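Local coordinates for protein photosystem II stability/assembly factor HCF136 (PDB 5OJ3) that is probably essential for photosystem II biogenesis, being required to assemble an early intermediate that contains D2 and cytochrome b559, at residues L214-S228 against G270-Y283. Sequence-based numbering, arbitrary orientation.
Sequences LVTALGPNCAEMVTS and GSIVSVSRDVHGNY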
# COMPACT_ATOMS: atom_id res chain seq x y z
N LEU A 214 3.80 2.70 -7.62
CA LEU A 214 4.13 1.48 -6.88
C LEU A 214 5.15 0.69 -7.69
O LEU A 214 4.90 0.38 -8.85
CB LEU A 214 2.88 0.64 -6.63
CG LEU A 214 3.05 -0.63 -5.80
CD1 LEU A 214 3.50 -0.29 -4.39
CD2 LEU A 214 1.75 -1.43 -5.77
N VAL A 215 6.28 0.39 -7.07
CA VAL A 215 7.25 -0.53 -7.64
C VAL A 215 7.29 -1.78 -6.77
O VAL A 215 7.07 -1.72 -5.55
CB VAL A 215 8.66 0.10 -7.79
CG1 VAL A 215 9.43 0.04 -6.47
CG2 VAL A 215 9.44 -0.60 -8.90
N THR A 216 7.53 -2.92 -7.40
CA THR A 216 7.55 -4.21 -6.71
C THR A 216 8.67 -5.04 -7.29
O THR A 216 8.68 -5.33 -8.49
CB THR A 216 6.21 -4.94 -6.85
OG1 THR A 216 5.13 -3.99 -6.80
CG2 THR A 216 6.03 -5.95 -5.73
N ALA A 217 9.63 -5.43 -6.45
CA ALA A 217 10.77 -6.20 -6.90
C ALA A 217 10.38 -7.66 -7.09
O ALA A 217 9.82 -8.29 -6.19
CB ALA A 217 11.92 -6.08 -5.89
N LEU A 218 10.67 -8.20 -8.28
CA LEU A 218 10.21 -9.52 -8.67
C LEU A 218 11.30 -10.58 -8.69
O LEU A 218 10.99 -11.77 -8.69
CB LEU A 218 9.58 -9.48 -10.07
CG LEU A 218 8.39 -8.57 -10.34
CD1 LEU A 218 7.65 -9.06 -11.57
CD2 LEU A 218 7.45 -8.51 -9.14
N GLY A 219 12.57 -10.17 -8.69
CA GLY A 219 13.66 -11.09 -8.87
C GLY A 219 14.86 -10.37 -9.45
O GLY A 219 14.90 -9.14 -9.49
N PRO A 220 15.86 -11.13 -9.89
CA PRO A 220 17.07 -10.50 -10.46
C PRO A 220 16.73 -9.62 -11.65
O PRO A 220 16.17 -10.07 -12.65
CB PRO A 220 17.92 -11.70 -10.87
CG PRO A 220 17.43 -12.83 -10.02
CD PRO A 220 15.96 -12.60 -9.86
N ASN A 221 17.06 -8.33 -11.52
CA ASN A 221 16.89 -7.33 -12.58
C ASN A 221 15.44 -7.22 -13.05
O ASN A 221 15.19 -6.78 -14.18
CB ASN A 221 17.81 -7.64 -13.77
CG ASN A 221 19.21 -8.03 -13.34
OD1 ASN A 221 19.82 -7.37 -12.50
ND2 ASN A 221 19.73 -9.11 -13.91
N CYS A 222 14.48 -7.60 -12.21
CA CYS A 222 13.08 -7.69 -12.60
C CYS A 222 12.22 -6.92 -11.60
O CYS A 222 12.40 -7.07 -10.39
CB CYS A 222 12.64 -9.15 -12.67
SG CYS A 222 11.00 -9.42 -13.38
N ALA A 223 11.29 -6.12 -12.11
CA ALA A 223 10.43 -5.31 -11.25
C ALA A 223 9.22 -4.85 -12.05
O ALA A 223 9.30 -4.62 -13.26
CB ALA A 223 11.17 -4.11 -10.67
N GLU A 224 8.09 -4.70 -11.35
CA GLU A 224 6.86 -4.20 -11.94
C GLU A 224 6.51 -2.84 -11.35
O GLU A 224 6.52 -2.67 -10.12
CB GLU A 224 5.70 -5.18 -11.72
CG GLU A 224 5.70 -6.36 -12.67
CD GLU A 224 4.49 -7.26 -12.48
OE1 GLU A 224 3.64 -6.94 -11.62
OE2 GLU A 224 4.38 -8.28 -13.19
N MET A 225 6.22 -1.88 -12.21
CA MET A 225 5.84 -0.53 -11.81
C MET A 225 4.39 -0.26 -12.16
O MET A 225 3.92 -0.64 -13.24
CB MET A 225 6.74 0.52 -12.47
CG MET A 225 6.15 1.93 -12.48
SD MET A 225 7.24 3.15 -13.21
CE MET A 225 7.62 2.35 -14.76
N VAL A 226 3.68 0.41 -11.25
CA VAL A 226 2.33 0.89 -11.48
C VAL A 226 2.34 2.41 -11.38
O VAL A 226 2.97 2.97 -10.48
CB VAL A 226 1.33 0.28 -10.47
CG1 VAL A 226 -0.09 0.71 -10.80
CG2 VAL A 226 1.46 -1.21 -10.48
N THR A 227 1.65 3.07 -12.31
CA THR A 227 1.67 4.52 -12.39
C THR A 227 0.32 5.10 -11.97
O THR A 227 -0.69 4.40 -11.91
CB THR A 227 2.02 4.99 -13.80
OG1 THR A 227 0.87 4.88 -14.64
CG2 THR A 227 3.15 4.15 -14.38
N SER A 228 0.34 6.40 -11.69
CA SER A 228 -0.88 7.13 -11.36
C SER A 228 -2.00 6.88 -12.37
O SER A 228 -3.18 6.88 -12.01
CB SER A 228 -0.58 8.62 -11.26
OG SER A 228 -1.69 9.40 -11.67
N GLY A 270 -8.71 11.15 -14.03
CA GLY A 270 -8.00 9.99 -14.51
C GLY A 270 -6.76 9.57 -13.75
O GLY A 270 -5.73 9.29 -14.36
N SER A 271 -6.84 9.50 -12.42
CA SER A 271 -5.78 8.92 -11.63
C SER A 271 -6.37 7.97 -10.59
O SER A 271 -7.56 8.03 -10.28
CB SER A 271 -4.95 10.00 -10.92
OG SER A 271 -4.33 10.87 -11.86
N ILE A 272 -5.51 7.10 -10.07
CA ILE A 272 -5.91 6.08 -9.10
C ILE A 272 -5.12 6.28 -7.81
O ILE A 272 -4.08 6.94 -7.78
CB ILE A 272 -5.74 4.65 -9.65
CG1 ILE A 272 -4.26 4.28 -9.75
CG2 ILE A 272 -6.44 4.51 -11.00
CD1 ILE A 272 -4.00 2.93 -10.38
N VAL A 273 -5.63 5.67 -6.74
CA VAL A 273 -5.11 5.88 -5.39
C VAL A 273 -5.07 4.52 -4.71
O VAL A 273 -5.83 3.61 -5.05
CB VAL A 273 -5.98 6.90 -4.60
CG1 VAL A 273 -5.65 6.91 -3.11
CG2 VAL A 273 -5.85 8.30 -5.20
N SER A 274 -4.16 4.38 -3.74
CA SER A 274 -4.15 3.25 -2.81
C SER A 274 -4.03 1.92 -3.55
O SER A 274 -4.86 1.02 -3.42
CB SER A 274 -5.40 3.27 -1.92
OG SER A 274 -5.52 2.06 -1.18
N VAL A 275 -2.97 1.82 -4.33
CA VAL A 275 -2.72 0.64 -5.14
C VAL A 275 -1.80 -0.29 -4.37
O VAL A 275 -0.80 0.15 -3.79
CB VAL A 275 -2.11 1.02 -6.50
CG1 VAL A 275 -2.15 -0.16 -7.46
CG2 VAL A 275 -2.82 2.22 -7.07
N SER A 276 -2.13 -1.57 -4.38
CA SER A 276 -1.36 -2.59 -3.70
C SER A 276 -1.32 -3.82 -4.58
O SER A 276 -2.22 -4.05 -5.40
CB SER A 276 -1.94 -2.94 -2.32
OG SER A 276 -3.18 -3.60 -2.45
N ARG A 277 -0.28 -4.62 -4.40
CA ARG A 277 -0.08 -5.83 -5.17
C ARG A 277 -0.25 -7.06 -4.29
O ARG A 277 0.21 -7.09 -3.14
CB ARG A 277 1.30 -5.86 -5.84
CG ARG A 277 1.39 -6.95 -6.89
CD ARG A 277 2.57 -6.76 -7.80
NE ARG A 277 2.97 -7.96 -8.50
CZ ARG A 277 3.48 -9.04 -7.94
NH1 ARG A 277 3.74 -9.09 -6.65
NH2 ARG A 277 3.80 -10.07 -8.71
N ASP A 278 -0.90 -8.07 -4.85
CA ASP A 278 -1.23 -9.30 -4.18
C ASP A 278 -0.04 -10.26 -4.22
O ASP A 278 0.95 -10.04 -4.94
CB ASP A 278 -2.47 -9.90 -4.87
CG ASP A 278 -2.85 -11.26 -4.35
OD1 ASP A 278 -3.67 -11.33 -3.42
OD2 ASP A 278 -2.33 -12.26 -4.88
N VAL A 279 -0.13 -11.33 -3.44
CA VAL A 279 0.98 -12.27 -3.36
C VAL A 279 1.11 -13.07 -4.64
O VAL A 279 2.19 -13.60 -4.94
CB VAL A 279 0.80 -13.17 -2.12
CG1 VAL A 279 -0.08 -14.37 -2.42
CG2 VAL A 279 2.14 -13.58 -1.57
N HIS A 280 0.03 -13.18 -5.42
CA HIS A 280 0.04 -13.85 -6.72
C HIS A 280 0.07 -12.87 -7.88
O HIS A 280 -0.19 -13.26 -9.02
CB HIS A 280 -1.16 -14.79 -6.85
CG HIS A 280 -1.30 -15.74 -5.69
ND1 HIS A 280 -2.28 -15.59 -4.73
CD2 HIS A 280 -0.60 -16.84 -5.35
CE1 HIS A 280 -2.17 -16.56 -3.84
NE2 HIS A 280 -1.15 -17.33 -4.19
N GLY A 281 0.38 -11.60 -7.63
CA GLY A 281 0.49 -10.61 -8.68
C GLY A 281 -0.79 -9.89 -9.05
O GLY A 281 -0.80 -9.15 -10.03
N ASN A 282 -1.87 -10.09 -8.29
CA ASN A 282 -3.09 -9.33 -8.51
C ASN A 282 -2.92 -7.91 -7.99
O ASN A 282 -2.22 -7.67 -7.00
CB ASN A 282 -4.28 -9.99 -7.82
CG ASN A 282 -4.61 -11.35 -8.40
OD1 ASN A 282 -4.19 -11.70 -9.50
ND2 ASN A 282 -5.38 -12.13 -7.64
N TYR A 283 -3.54 -6.96 -8.69
CA TYR A 283 -3.53 -5.57 -8.27
C TYR A 283 -4.93 -5.13 -7.87
O TYR A 283 -5.93 -5.57 -8.44
CB TYR A 283 -3.02 -4.66 -9.40
CG TYR A 283 -1.53 -4.70 -9.63
CD1 TYR A 283 -0.66 -4.03 -8.80
CD2 TYR A 283 -1.00 -5.42 -10.70
CE1 TYR A 283 0.71 -4.07 -9.02
CE2 TYR A 283 0.35 -5.47 -10.92
CZ TYR A 283 1.21 -4.78 -10.09
OH TYR A 283 2.57 -4.83 -10.32
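Strands 214-219 and 275-277, the innermost strands of two adjacent blades of the seven-bladed beta-propeller, run side by side with axes 8.2 Å apart and only 10° from parallel. The hairpin of 214-219 and 222-227 packs its face against the next blade, largely through side chains.

Tyr283 points toward the hairpin and is gripped at its hydroxyl: OH donates to Glu224 OE1 at 2.7 Å, meeting the carboxylate on its anti side and close to its plane. The same oxygen takes a long, weak bond from Arg277 NE at 3.4 Å, part of a salt bridge in which carboxylate and guanidinium planes stand 81° apart. Arg277 reaches the carboxylate because its CG is turned away from the backbone N (chi1 -167°) and its chain runs extended to NE; its CG passes over one face of the Tyr283 ring, and Leu218 CD2 lies over one face of its guanidinium. Val226 CG2 lies obliquely against the tyrosine ring near CE1, while Leu214 CD2 sits at the ring edge, 4.3 Å from CE1. A phenylalanine in place of Tyr283 would probably leave Glu224 OE1 with only the weak Arg277 bond across this interface and the carboxylate freer to turn.

Val226 CG1 meets Val275 CG1 tip to tip at 4.0 Å, and Ile232 of strand 232-235 touches both Val226 and Tyr283. On the N-terminal side of the corner at Ser274 the backbones themselves join, Ile272 N donating to Ser228 O at 3.0 Å, in the carbonyl plane. Beside it the side chains add a bond of their own, from Ser271 OG to Ser228 OG, also at 3.0 Å.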